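Local coordinates for heme-binding protein A / AI-2 binding protein A (Helicobacter pylori SS1, PDB 6OFQ) that binds the peptide STSA and probably delivers peptides in the periplasm to an ABC transporter for uptake, at residues 66-71 with 519-524; 331-336 with 500-505; 335-340 with 348-353; 342-347 with 433-438; 457-462 with 492-497. All blocks are in the same frame, centred on the assembly; numbering follows the deposited sequence. Where two conformers were deposited one is given.

Interactions 2, 3 and 4 form a connected group: 331-336 runs on into the loop 335-347, whose successive parts meet strand 497-510, its own later residues 348-353 and the start of helix 436-443. Interaction 5 joins this group through H492 at the end of helix 477-494 and Y497 at the start of strand 497-510, whereas interaction 1 touches none of the others and its centre lies about 30 Å from that of interaction 5. Interactions 4 and 5 are buried, 1 and 2 partly so, and 3 sits at the surface. Backbone pairing dominates interaction 2, apolar touching interaction 3. Interactions 1 and 5 rely on hydroxyl bonds, while interaction 4 is led by a proline over an indole, with only a weak direct hydrogen bond.

Interaction 1: 66-71 with 519-524; sequences VQFKYG and TGVSVN
The hydroxyl of Y70 is held by two groups: Y70 OH donates to V523 O over 2.7 Å, and K517 N hydrogen-bonds to Y70 OH. Y70 CG is anti to the backbone N (chi1 -170°), and the far end of the ring comes back to the loop, where V523 O lies at its edge, near the ring plane. The loop also supplies a hydroxyl, T519 OG1, which donates a hydrogen bond to G71 O at 2.7 Å and meets that carbonyl at a C=O...donor angle of 124°. A water accepts from G71 N and donates to V521 O, both at 2.7 Å. The apolar part is small: V521 CG2 sits over one face of the F68 ring, 3.4 Å from F68 CG. R525 ties the two segments further, hydrogen-bonding to F68 O, V521 O and S522 O. Strand 66-68 is an outermost strand of a five-stranded antiparallel sheet; it pairs with strand 75-85 through Q67 and E76, and F68 also packs on I75 there.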
# COMPACT_ATOMS: atom_id res chain seq x y z
N VAL A 66 -16.83 -1.76 4.41
CA VAL A 66 -16.85 -0.32 4.41
C VAL A 66 -15.85 0.20 3.41
O VAL A 66 -14.96 -0.59 3.03
CB VAL A 66 -16.55 0.27 5.83
CG1 VAL A 66 -17.53 -0.37 6.84
CG2 VAL A 66 -15.10 0.05 6.26
N GLN A 67 -15.94 1.42 2.92
CA GLN A 67 -15.00 1.92 1.96
C GLN A 67 -14.60 3.33 2.26
O GLN A 67 -15.25 3.98 3.12
CB GLN A 67 -15.52 1.83 0.53
CG GLN A 67 -16.73 2.70 0.27
CD GLN A 67 -17.39 2.43 -1.07
OE1 GLN A 67 -17.41 1.31 -1.58
NE2 GLN A 67 -18.04 3.44 -1.61
N PHE A 68 -13.65 3.90 1.53
CA PHE A 68 -13.22 5.30 1.76
C PHE A 68 -13.84 6.17 0.69
O PHE A 68 -13.73 5.92 -0.52
CB PHE A 68 -11.70 5.36 1.79
CG PHE A 68 -11.19 4.58 2.95
CD1 PHE A 68 -11.24 5.14 4.23
CD2 PHE A 68 -10.66 3.34 2.77
CE1 PHE A 68 -10.83 4.37 5.32
CE2 PHE A 68 -10.26 2.58 3.86
CZ PHE A 68 -10.41 3.06 5.13
N LYS A 69 -14.53 7.22 1.10
CA LYS A 69 -15.16 8.09 0.11
C LYS A 69 -14.09 8.67 -0.84
O LYS A 69 -13.04 9.13 -0.40
CB LYS A 69 -15.84 9.24 0.88
CG LYS A 69 -16.37 10.33 -0.04
CD LYS A 69 -17.22 11.31 0.73
CE LYS A 69 -17.59 12.47 -0.17
NZ LYS A 69 -18.32 13.46 0.67
N TYR A 70 -14.28 8.52 -2.15
CA TYR A 70 -13.21 8.84 -3.09
C TYR A 70 -12.62 10.22 -2.94
O TYR A 70 -13.36 11.20 -2.76
CB TYR A 70 -13.71 8.56 -4.53
CG TYR A 70 -12.55 8.65 -5.52
CD1 TYR A 70 -11.56 7.68 -5.50
CD2 TYR A 70 -12.34 9.75 -6.34
CE1 TYR A 70 -10.42 7.80 -6.29
CE2 TYR A 70 -11.23 9.82 -7.17
CZ TYR A 70 -10.22 8.89 -7.13
OH TYR A 70 -9.10 9.00 -7.88
N GLY A 71 -11.30 10.25 -2.83
CA GLY A 71 -10.59 11.51 -2.66
C GLY A 71 -10.29 11.87 -1.22
O GLY A 71 -9.67 12.90 -0.91
N THR A 519 -5.63 12.87 -3.60
CA THR A 519 -5.88 12.95 -2.16
C THR A 519 -6.59 11.71 -1.65
O THR A 519 -7.26 10.99 -2.38
CB THR A 519 -6.71 14.20 -1.84
OG1 THR A 519 -7.94 14.22 -2.57
CG2 THR A 519 -5.86 15.47 -2.17
N GLY A 520 -6.45 11.48 -0.35
CA GLY A 520 -7.13 10.39 0.35
C GLY A 520 -6.46 9.06 0.08
O GLY A 520 -5.29 9.00 -0.26
N VAL A 521 -7.15 7.96 0.35
CA VAL A 521 -6.60 6.61 0.18
C VAL A 521 -7.36 5.88 -0.95
O VAL A 521 -8.46 6.23 -1.37
CB VAL A 521 -6.63 5.84 1.53
CG1 VAL A 521 -5.73 6.51 2.57
CG2 VAL A 521 -8.06 5.69 2.02
N SER A 522 -6.79 4.78 -1.37
CA SER A 522 -7.28 4.00 -2.51
C SER A 522 -7.56 4.92 -3.71
O SER A 522 -8.68 5.03 -4.24
CB SER A 522 -8.50 3.14 -2.14
OG SER A 522 -8.78 2.24 -3.23
N VAL A 523 -6.51 5.62 -4.13
CA VAL A 523 -6.68 6.66 -5.13
C VAL A 523 -6.91 6.20 -6.56
O VAL A 523 -7.31 6.97 -7.41
CB VAL A 523 -5.52 7.70 -5.10
CG1 VAL A 523 -5.33 8.25 -3.70
CG2 VAL A 523 -4.22 7.05 -5.58
N ASN A 524 -6.53 4.94 -6.83
CA ASN A 524 -6.62 4.38 -8.18
C ASN A 524 -7.86 3.60 -8.46
O ASN A 524 -7.88 2.73 -9.33
CB ASN A 524 -5.34 3.61 -8.52
CG ASN A 524 -4.14 4.55 -8.55
OD1 ASN A 524 -4.18 5.62 -9.14
ND2 ASN A 524 -3.08 4.18 -7.82
O HOH W 1 -9.57 8.14 -2.86

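Interaction 2: 331-336 with 500-505; sequences FAQKMV and LAYPYS
M335 CG stands anti to its backbone N (chi1 -179°), with the chain extended beyond it, and Y502 CG anti to its carbonyl carbon (chi1 -53°). The two side chains cross at about a right angle. M335 CG touches Y502 CE1 at 3.5 Å, M335 CA lies over one ring face toward the rim, and M335 SD makes an oblique Met-aromatic contact 5.1 Å from the centroid. The Y502 hydroxyl accepts from V336 N at 3.1 Å and also bonds to N337 O, so two groups hold the hydroxyl end. Between the strands, Q333 and Y502 form a hydrogen-bonded pair, with Y502 N to Q333 O at 2.8 Å and Q333 N to Y502 O at 3.0 Å. Farther on, Y504 N bonds to F331 O, a water links F331 O to Y504 O, and the Y504 ring covers the peptide, A332 N lying 3.5 Å above its centre. This antiparallel ladder adds short strand 332-334 to strand 497-510 of a mixed sheet; M335 N bonds to L500 O at a classic beta bulge, where L500 and A501 both face S294 of strand 292-298.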
# COMPACT_ATOMS: atom_id res chain seq x y z
N PHE A 331 10.31 17.79 -5.24
CA PHE A 331 8.89 17.39 -5.11
C PHE A 331 8.71 16.38 -3.95
O PHE A 331 8.19 15.28 -4.14
CB PHE A 331 8.41 16.73 -6.41
CG PHE A 331 8.29 17.68 -7.55
CD1 PHE A 331 7.14 18.44 -7.74
CD2 PHE A 331 9.29 17.77 -8.48
CE1 PHE A 331 7.01 19.30 -8.84
CE2 PHE A 331 9.18 18.60 -9.58
CZ PHE A 331 8.06 19.37 -9.76
N ALA A 332 9.16 16.78 -2.77
CA ALA A 332 9.10 15.94 -1.57
C ALA A 332 9.43 16.77 -0.36
O ALA A 332 10.03 17.83 -0.47
CB ALA A 332 10.12 14.82 -1.70
N GLN A 333 9.12 16.26 0.81
CA GLN A 333 9.51 16.84 2.09
C GLN A 333 10.46 15.90 2.81
O GLN A 333 10.28 14.67 2.73
CB GLN A 333 8.23 17.13 2.93
CG GLN A 333 8.50 17.67 4.32
CD GLN A 333 7.28 18.16 5.11
OE1 GLN A 333 6.22 18.39 4.53
NE2 GLN A 333 7.45 18.41 6.42
N LYS A 334 11.44 16.39 3.55
CA LYS A 334 12.35 15.55 4.31
C LYS A 334 11.59 14.69 5.31
O LYS A 334 10.76 15.21 6.07
CB LYS A 334 13.35 16.45 5.04
CG LYS A 334 14.30 15.74 5.99
CD LYS A 334 15.46 16.57 6.53
CE LYS A 334 15.31 18.07 6.52
NZ LYS A 334 16.66 18.66 6.74
N MET A 335 11.86 13.38 5.31
CA MET A 335 11.22 12.48 6.25
C MET A 335 11.93 12.55 7.61
O MET A 335 13.17 12.60 7.71
CB MET A 335 11.22 11.08 5.67
CG MET A 335 10.56 10.01 6.53
SD MET A 335 10.63 8.43 5.65
CE MET A 335 9.88 7.33 6.85
N VAL A 336 11.10 12.58 8.66
CA VAL A 336 11.55 12.59 10.05
C VAL A 336 10.96 11.37 10.77
O VAL A 336 11.71 10.53 11.24
CB VAL A 336 11.13 13.89 10.74
CG1 VAL A 336 11.63 13.88 12.17
CG2 VAL A 336 11.75 15.08 9.99
N LEU A 500 13.98 8.94 4.39
CA LEU A 500 14.45 9.77 3.25
C LEU A 500 13.40 10.86 2.98
O LEU A 500 13.62 12.06 3.27
CB LEU A 500 14.70 8.90 2.03
CG LEU A 500 15.87 7.93 2.18
CD1 LEU A 500 15.84 7.00 1.01
CD2 LEU A 500 17.18 8.68 2.26
N ALA A 501 12.22 10.50 2.47
CA ALA A 501 11.29 11.54 2.01
C ALA A 501 9.84 11.17 2.21
O ALA A 501 9.46 10.01 2.23
CB ALA A 501 11.50 11.78 0.53
N TYR A 502 8.99 12.19 2.32
CA TYR A 502 7.57 12.13 2.05
C TYR A 502 7.40 12.65 0.62
O TYR A 502 7.30 13.88 0.48
CB TYR A 502 6.76 12.97 3.04
CG TYR A 502 7.05 12.63 4.47
CD1 TYR A 502 6.93 11.33 4.94
CD2 TYR A 502 7.48 13.62 5.35
CE1 TYR A 502 7.24 11.07 6.27
CE2 TYR A 502 7.82 13.37 6.67
CZ TYR A 502 7.72 12.06 7.12
OH TYR A 502 8.12 11.82 8.40
N PRO A 503 7.33 11.78 -0.40
CA PRO A 503 7.22 12.35 -1.74
C PRO A 503 5.86 12.97 -1.95
O PRO A 503 4.86 12.47 -1.43
CB PRO A 503 7.36 11.13 -2.66
CG PRO A 503 8.04 10.10 -1.82
CD PRO A 503 7.55 10.32 -0.40
N TYR A 504 5.83 14.06 -2.69
CA TYR A 504 4.55 14.59 -3.09
C TYR A 504 3.89 13.60 -4.07
O TYR A 504 4.60 12.84 -4.75
CB TYR A 504 4.78 15.89 -3.88
CG TYR A 504 5.35 17.02 -3.10
CD1 TYR A 504 5.39 17.07 -1.74
CD2 TYR A 504 5.84 18.11 -3.80
CE1 TYR A 504 5.95 18.16 -1.07
CE2 TYR A 504 6.37 19.20 -3.17
CZ TYR A 504 6.46 19.20 -1.83
OH TYR A 504 7.01 20.31 -1.19
N SER A 505 2.57 13.55 -4.10
CA SER A 505 1.88 12.77 -5.13
C SER A 505 1.88 13.64 -6.38
O SER A 505 1.29 14.73 -6.35
CB SER A 505 0.42 12.45 -4.79
OG SER A 505 -0.09 11.65 -5.84
O HOH W 2 7.17 13.08 -5.71

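Interaction 3: 335-340 with 348-353; sequences MVNPFP and YNIKPY
V336 and P352 bring two irregular parts of one loop closest, with 5.3 Å between V336 CA and P352 CA. The side chain of V336 does most of the touching, and it divides its two methyls between neighbours. V336 CG1, anti to its backbone N (chi1 -179°), meets I350 CG2 at 3.8 Å and also rests near the carbonyl, 3.7 Å from I350 O; the two side chains slide past each other in opposite directions. V336 CG2 turns instead to the proline ring, 4.0 Å from P352 CB, and the valine and proline side chains cross obliquely. The other branch of I350 is extended (chi2 176°), and its terminal methyl, I350 CD1, comes to 3.3 Å from N337 OD1. This is the carbonyl end of the amide. The amide nitrogen, N337 ND2, donates to N347 O of the same loop. I350 also packs against Q488 and H492, and Y353 stacks its ring on that of H492, so helix 477-494 packs against this part of the loop. Methyls and a proline ring carry the touching across the two segments, with a carbonyl oxygen against a methyl at one end. Such contact is weakly directional, and the amide of N337 is probably oriented more by its bond to N347 O than by I350.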
# COMPACT_ATOMS: atom_id res chain seq x y z
N MET A 335 11.86 13.38 5.31
CA MET A 335 11.22 12.48 6.25
C MET A 335 11.93 12.55 7.61
O MET A 335 13.17 12.60 7.71
CB MET A 335 11.22 11.08 5.67
CG MET A 335 10.56 10.01 6.53
SD MET A 335 10.63 8.43 5.65
CE MET A 335 9.88 7.33 6.85
N VAL A 336 11.10 12.58 8.66
CA VAL A 336 11.55 12.59 10.05
C VAL A 336 10.96 11.37 10.77
O VAL A 336 11.71 10.53 11.24
CB VAL A 336 11.13 13.89 10.74
CG1 VAL A 336 11.63 13.88 12.17
CG2 VAL A 336 11.75 15.08 9.99
N ASN A 337 9.65 11.25 10.87
CA ASN A 337 8.95 10.11 11.49
C ASN A 337 8.55 9.07 10.45
O ASN A 337 8.56 9.32 9.23
CB ASN A 337 7.71 10.60 12.25
CG ASN A 337 8.08 11.64 13.31
OD1 ASN A 337 8.91 11.31 14.18
ND2 ASN A 337 7.57 12.88 13.18
N PRO A 338 8.11 7.89 10.89
CA PRO A 338 7.80 6.83 9.90
C PRO A 338 6.62 7.09 9.00
O PRO A 338 6.51 6.41 7.99
CB PRO A 338 7.54 5.59 10.73
CG PRO A 338 8.31 5.87 11.99
CD PRO A 338 8.16 7.34 12.26
N PHE A 339 5.77 8.05 9.32
CA PHE A 339 4.57 8.38 8.55
C PHE A 339 4.53 9.89 8.29
O PHE A 339 5.14 10.65 9.04
CB PHE A 339 3.31 7.85 9.22
CG PHE A 339 3.06 8.45 10.57
CD1 PHE A 339 3.49 7.86 11.73
CD2 PHE A 339 2.21 9.54 10.70
CE1 PHE A 339 3.19 8.43 12.96
CE2 PHE A 339 1.92 10.12 11.91
CZ PHE A 339 2.36 9.55 13.06
N PRO A 340 3.78 10.33 7.28
CA PRO A 340 3.83 11.73 6.86
C PRO A 340 2.95 12.63 7.74
O PRO A 340 1.98 12.15 8.36
CB PRO A 340 3.36 11.69 5.42
CG PRO A 340 2.44 10.51 5.36
CD PRO A 340 3.12 9.49 6.26
N TYR A 348 5.94 16.49 15.78
CA TYR A 348 6.62 17.68 15.23
C TYR A 348 7.79 18.12 16.08
O TYR A 348 8.50 19.07 15.66
CB TYR A 348 5.58 18.81 15.14
CG TYR A 348 4.57 18.56 14.05
CD1 TYR A 348 4.85 18.85 12.73
CD2 TYR A 348 3.33 18.03 14.38
CE1 TYR A 348 3.96 18.49 11.73
CE2 TYR A 348 2.43 17.71 13.37
CZ TYR A 348 2.73 18.00 12.05
OH TYR A 348 1.81 17.59 11.08
N ASN A 349 8.01 17.55 17.26
CA ASN A 349 9.09 17.86 18.16
C ASN A 349 10.39 17.14 17.89
O ASN A 349 11.43 17.72 18.12
CB ASN A 349 8.70 17.71 19.62
CG ASN A 349 9.54 18.57 20.54
OD1 ASN A 349 9.62 19.77 20.33
ND2 ASN A 349 10.16 17.98 21.55
N ILE A 350 10.35 16.06 17.13
CA ILE A 350 11.58 15.34 16.85
C ILE A 350 12.38 16.09 15.77
O ILE A 350 11.84 16.55 14.77
CB ILE A 350 11.20 13.94 16.37
CG1 ILE A 350 10.60 13.18 17.56
CG2 ILE A 350 12.39 13.13 15.84
CD1 ILE A 350 10.08 11.82 17.27
N LYS A 351 13.69 16.10 15.99
CA LYS A 351 14.55 16.76 15.02
C LYS A 351 15.20 15.68 14.16
O LYS A 351 15.69 14.68 14.69
CB LYS A 351 15.64 17.54 15.75
CG LYS A 351 15.12 18.69 16.57
CD LYS A 351 16.31 19.58 16.98
CE LYS A 351 16.34 19.78 18.49
NZ LYS A 351 15.19 20.63 18.90
N PRO A 352 15.21 15.91 12.84
CA PRO A 352 15.85 14.91 11.98
C PRO A 352 17.33 14.79 12.33
O PRO A 352 17.93 15.75 12.80
CB PRO A 352 15.64 15.45 10.57
CG PRO A 352 15.52 16.91 10.80
CD PRO A 352 14.76 17.08 12.05
N TYR A 353 17.95 13.67 11.97
CA TYR A 353 19.37 13.55 12.28
C TYR A 353 20.13 14.41 11.27
O TYR A 353 19.88 14.37 10.08
CB TYR A 353 19.86 12.10 12.19
CG TYR A 353 19.45 11.27 13.41
CD1 TYR A 353 19.93 11.56 14.69
CD2 TYR A 353 18.62 10.21 13.24
CE1 TYR A 353 19.58 10.75 15.76
CE2 TYR A 353 18.19 9.43 14.30
CZ TYR A 353 18.69 9.71 15.58
OH TYR A 353 18.39 9.01 16.74

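Interaction 4: 342-347 with 433-438; sequences TIWGYN and ADPDNF
W344 lays its indole against P435, joining a type II beta turn, I343 to Y346, to the loop that leads into helix 436-443. P435 CD stands 3.5 Å above the ring plane, offset toward the rim of the six-membered ring, a CH-pi contact in which the two side chains cross at about a right angle. P435 CG meanwhile touches the turn's backbone, 3.2 Å from W344 O. Beside the tryptophan, I343 divides its branches: I343 CG2 touches P435 CD at 3.9 Å as the side chains slide past each other in opposite directions, and I343 CD1 reaches F438 CE1 at 3.5 Å. The indole nitrogen makes a weak bond to A433 O, 3.3 Å from W344 NE1 and bent to 128° at the hydrogen, and is also bridged by a water to D434 OD2, with 2.9 Å from W344 NE1 to that water. W344 and D434 lie side by side, pointing the same way, with ring and carboxylate planes 75° apart. One shell out, R480 forms a salt bridge with D434 OD2 and packs on W344, while F438 meets W428 edge-to-face. The remaining carboxylate oxygen makes a capping bond in the turn leading into the helix: D436 N donates to D434 OD1 over 2.9 Å, on the lone pair turned away from OD2.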
# COMPACT_ATOMS: atom_id res chain seq x y z
N THR A 342 0.68 14.63 7.01
CA THR A 342 -0.74 14.63 6.62
C THR A 342 -1.58 13.71 7.51
O THR A 342 -2.79 13.81 7.36
CB THR A 342 -0.85 14.21 5.17
OG1 THR A 342 0.07 13.10 4.96
CG2 THR A 342 -0.42 15.35 4.28
N ILE A 343 -1.00 12.91 8.38
CA ILE A 343 -1.74 12.09 9.30
C ILE A 343 -1.57 12.70 10.70
O ILE A 343 -0.49 13.09 11.11
CB ILE A 343 -1.22 10.65 9.21
CG1 ILE A 343 -1.36 10.11 7.79
CG2 ILE A 343 -1.95 9.75 10.21
CD1 ILE A 343 -0.77 8.73 7.63
N TRP A 344 -2.68 12.61 11.43
CA TRP A 344 -2.64 13.00 12.81
C TRP A 344 -1.66 12.21 13.66
O TRP A 344 -1.33 11.06 13.33
CB TRP A 344 -4.02 12.90 13.45
CG TRP A 344 -4.62 11.50 13.59
CD1 TRP A 344 -5.33 10.84 12.63
CD2 TRP A 344 -4.44 10.59 14.67
NE1 TRP A 344 -5.70 9.59 13.09
CE2 TRP A 344 -5.17 9.42 14.34
CE3 TRP A 344 -3.76 10.64 15.90
CZ2 TRP A 344 -5.28 8.33 15.17
CZ3 TRP A 344 -3.90 9.50 16.73
CH2 TRP A 344 -4.59 8.38 16.34
N GLY A 345 -1.16 12.80 14.74
CA GLY A 345 -0.28 12.08 15.65
C GLY A 345 1.20 12.19 15.33
O GLY A 345 2.05 11.74 16.10
N TYR A 346 1.54 12.86 14.23
CA TYR A 346 2.90 13.09 13.81
C TYR A 346 3.65 13.91 14.86
O TYR A 346 3.08 14.87 15.41
CB TYR A 346 2.93 13.88 12.51
CG TYR A 346 4.25 14.15 11.85
CD1 TYR A 346 5.02 15.27 12.14
CD2 TYR A 346 4.72 13.30 10.88
CE1 TYR A 346 6.20 15.55 11.51
CE2 TYR A 346 5.96 13.51 10.27
CZ TYR A 346 6.65 14.65 10.54
OH TYR A 346 7.85 14.85 9.92
N ASN A 347 4.88 13.50 15.18
CA ASN A 347 5.61 14.15 16.23
C ASN A 347 6.43 15.26 15.58
O ASN A 347 7.53 15.05 15.05
CB ASN A 347 6.49 13.15 16.98
CG ASN A 347 7.09 13.74 18.24
OD1 ASN A 347 7.35 14.94 18.24
ND2 ASN A 347 7.31 12.95 19.27
N ALA A 433 -5.99 6.60 7.22
CA ALA A 433 -5.32 7.74 7.86
C ALA A 433 -5.20 7.52 9.37
O ALA A 433 -5.95 8.09 10.17
CB ALA A 433 -6.06 9.06 7.51
N ASP A 434 -4.24 6.68 9.79
CA ASP A 434 -4.16 6.26 11.18
C ASP A 434 -2.70 5.85 11.32
O ASP A 434 -2.19 5.00 10.59
CB ASP A 434 -5.09 5.09 11.47
CG ASP A 434 -5.22 4.83 12.96
OD1 ASP A 434 -4.20 4.45 13.55
OD2 ASP A 434 -6.36 4.99 13.48
N PRO A 435 -2.00 6.36 12.33
CA PRO A 435 -0.61 5.91 12.57
C PRO A 435 -0.42 4.41 12.68
O PRO A 435 0.69 3.92 12.36
CB PRO A 435 -0.20 6.67 13.85
CG PRO A 435 -1.08 7.89 13.84
CD PRO A 435 -2.38 7.39 13.34
N ASP A 436 -1.42 3.70 13.14
CA ASP A 436 -1.28 2.26 13.27
C ASP A 436 -0.85 1.57 11.97
O ASP A 436 -0.05 0.61 11.97
CB ASP A 436 -2.59 1.64 13.76
CG ASP A 436 -2.49 0.14 14.02
OD1 ASP A 436 -2.85 -0.59 13.08
OD2 ASP A 436 -2.17 -0.25 15.13
N ASN A 437 -1.35 2.09 10.86
CA ASN A 437 -1.15 1.49 9.51
C ASN A 437 0.33 1.61 9.09
O ASN A 437 0.71 0.91 8.12
CB ASN A 437 -2.11 2.16 8.52
CG ASN A 437 -1.94 1.68 7.08
OD1 ASN A 437 -1.52 2.48 6.22
ND2 ASN A 437 -2.24 0.45 6.78
N PHE A 438 1.09 2.54 9.69
CA PHE A 438 2.52 2.61 9.45
C PHE A 438 3.25 1.96 10.62
O PHE A 438 4.08 1.02 10.44
CB PHE A 438 3.08 4.03 9.23
CG PHE A 438 2.62 4.72 7.94
CD1 PHE A 438 1.29 5.14 7.75
CD2 PHE A 438 3.57 5.08 6.99
CE1 PHE A 438 0.97 5.84 6.58
CE2 PHE A 438 3.20 5.75 5.83
CZ PHE A 438 1.91 6.16 5.64
O HOH W 3 -7.75 7.50 12.84

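Interaction 5: 457-462 with 492-497; sequences SFYKSD and HKDAPY
S457, Y459 and S461 line up against the C-terminal end of helix 477-494, where A495 breaks the helix with positive phi. They belong to a loop that runs into helix 462-473, with S461 as its N-cap. Two hydroxyls make the direct bonds. S457 OG donates to P496 O at 2.7 Å, with a C=O...donor angle of 157°, and Y459 OH donates to D494 OD2 at 2.6 Å, using the lone pair that faces away from the other oxygen. Y459 CG is anti to its backbone N (chi1 -179°); the ring plane is turned 67° from the carboxylate, and D494 OD2 lies in the ring plane at its edge. Apolar contact is made by the same phenol. P496 CG sits 3.7 Å above one face of the Y459 ring, offset toward the rim, and P496 CB touches Y459 CD1 at 3.5 Å; W443 of helix 436-443 packs on S457, Y459 and P496 alike. A water forms the third link, bonded to S461 OG at 2.7 Å and donating to D494 OD2, while S461 OG itself caps F464 N. Y459 OH and the water at OD2 and K493 at OD1 would probably help keep D494 charged: K493 NZ forms a salt bridge with D494 OD1 at 2.7 Å, meeting it on the syn side but out of the carboxylate plane.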
# COMPACT_ATOMS: atom_id res chain seq x y z
N SER A 457 13.04 -3.83 8.12
CA SER A 457 14.19 -3.62 9.00
C SER A 457 14.33 -4.69 10.08
O SER A 457 15.24 -4.70 10.88
CB SER A 457 14.12 -2.23 9.67
OG SER A 457 14.35 -1.22 8.72
N PHE A 458 13.32 -5.56 10.15
CA PHE A 458 13.17 -6.53 11.24
C PHE A 458 13.31 -5.85 12.59
O PHE A 458 14.02 -6.30 13.50
CB PHE A 458 14.16 -7.71 11.08
CG PHE A 458 13.84 -8.63 9.92
CD1 PHE A 458 14.17 -8.32 8.64
CD2 PHE A 458 13.03 -9.74 10.12
CE1 PHE A 458 13.83 -9.13 7.57
CE2 PHE A 458 12.79 -10.60 9.07
CZ PHE A 458 13.15 -10.29 7.78
N TYR A 459 12.67 -4.69 12.71
CA TYR A 459 12.78 -3.93 13.94
C TYR A 459 11.97 -4.59 15.05
O TYR A 459 10.76 -4.73 14.89
CB TYR A 459 12.29 -2.51 13.70
CG TYR A 459 12.36 -1.56 14.86
CD1 TYR A 459 13.47 -1.41 15.66
CD2 TYR A 459 11.24 -0.78 15.19
CE1 TYR A 459 13.49 -0.56 16.76
CE2 TYR A 459 11.28 0.08 16.25
CZ TYR A 459 12.40 0.26 17.03
OH TYR A 459 12.34 1.16 18.05
N LYS A 460 12.64 -4.94 16.13
CA LYS A 460 11.99 -5.62 17.25
C LYS A 460 12.30 -4.88 18.55
O LYS A 460 13.36 -5.03 19.13
CB LYS A 460 12.54 -7.05 17.34
CG LYS A 460 12.19 -7.89 16.14
CD LYS A 460 12.72 -9.32 16.20
CE LYS A 460 12.23 -10.00 17.46
NZ LYS A 460 12.73 -11.39 17.24
N SER A 461 11.37 -4.03 18.96
CA SER A 461 11.50 -3.29 20.19
C SER A 461 10.21 -3.53 20.97
O SER A 461 9.11 -3.15 20.53
CB SER A 461 11.65 -1.79 19.96
OG SER A 461 11.40 -1.05 21.15
N ASP A 462 10.37 -4.07 22.18
CA ASP A 462 9.24 -4.22 23.08
C ASP A 462 8.66 -2.89 23.56
O ASP A 462 7.43 -2.67 23.59
CB ASP A 462 9.58 -5.01 24.34
CG ASP A 462 9.60 -6.49 24.07
OD1 ASP A 462 8.70 -6.98 23.34
OD2 ASP A 462 10.56 -7.05 24.65
N HIS A 492 12.91 6.83 16.58
CA HIS A 492 13.96 7.79 16.25
C HIS A 492 15.28 7.50 16.96
O HIS A 492 16.36 7.49 16.36
CB HIS A 492 13.52 9.20 16.53
CG HIS A 492 14.55 10.23 16.24
ND1 HIS A 492 14.85 10.70 14.98
CD2 HIS A 492 15.33 10.92 17.10
CE1 HIS A 492 15.74 11.67 15.09
NE2 HIS A 492 16.01 11.86 16.36
N LYS A 493 15.17 7.28 18.27
CA LYS A 493 16.37 6.90 19.02
C LYS A 493 17.05 5.64 18.57
O LYS A 493 18.30 5.58 18.51
CB LYS A 493 15.99 6.80 20.52
CG LYS A 493 17.03 6.20 21.46
CD LYS A 493 16.45 5.63 22.75
CE LYS A 493 15.59 4.37 22.62
NZ LYS A 493 16.08 2.95 22.72
N ASP A 494 16.27 4.64 18.21
CA ASP A 494 16.84 3.38 17.76
C ASP A 494 17.34 3.37 16.30
O ASP A 494 18.16 2.53 15.93
CB ASP A 494 15.84 2.21 17.93
CG ASP A 494 15.51 1.87 19.34
OD1 ASP A 494 16.38 2.12 20.20
OD2 ASP A 494 14.47 1.23 19.59
N ALA A 495 16.86 4.30 15.52
CA ALA A 495 17.28 4.43 14.12
C ALA A 495 17.38 3.14 13.33
O ALA A 495 18.43 2.83 12.74
CB ALA A 495 18.61 5.21 14.06
N PRO A 496 16.34 2.31 13.32
CA PRO A 496 16.39 1.05 12.59
C PRO A 496 16.25 1.20 11.09
O PRO A 496 15.89 0.22 10.43
CB PRO A 496 15.23 0.27 13.17
CG PRO A 496 14.24 1.37 13.34
CD PRO A 496 15.03 2.48 13.96
N TYR A 497 16.57 2.37 10.54
CA TYR A 497 16.30 2.68 9.15
C TYR A 497 16.93 4.03 8.82
O TYR A 497 17.44 4.67 9.74
CB TYR A 497 14.80 2.75 8.85
CG TYR A 497 13.97 3.90 9.30
CD1 TYR A 497 13.86 4.25 10.63
CD2 TYR A 497 13.18 4.53 8.36
CE1 TYR A 497 12.98 5.27 11.05
CE2 TYR A 497 12.37 5.57 8.73
CZ TYR A 497 12.20 5.85 10.07
OH TYR A 497 11.39 6.91 10.41
O HOH W 4 13.66 0.15 21.85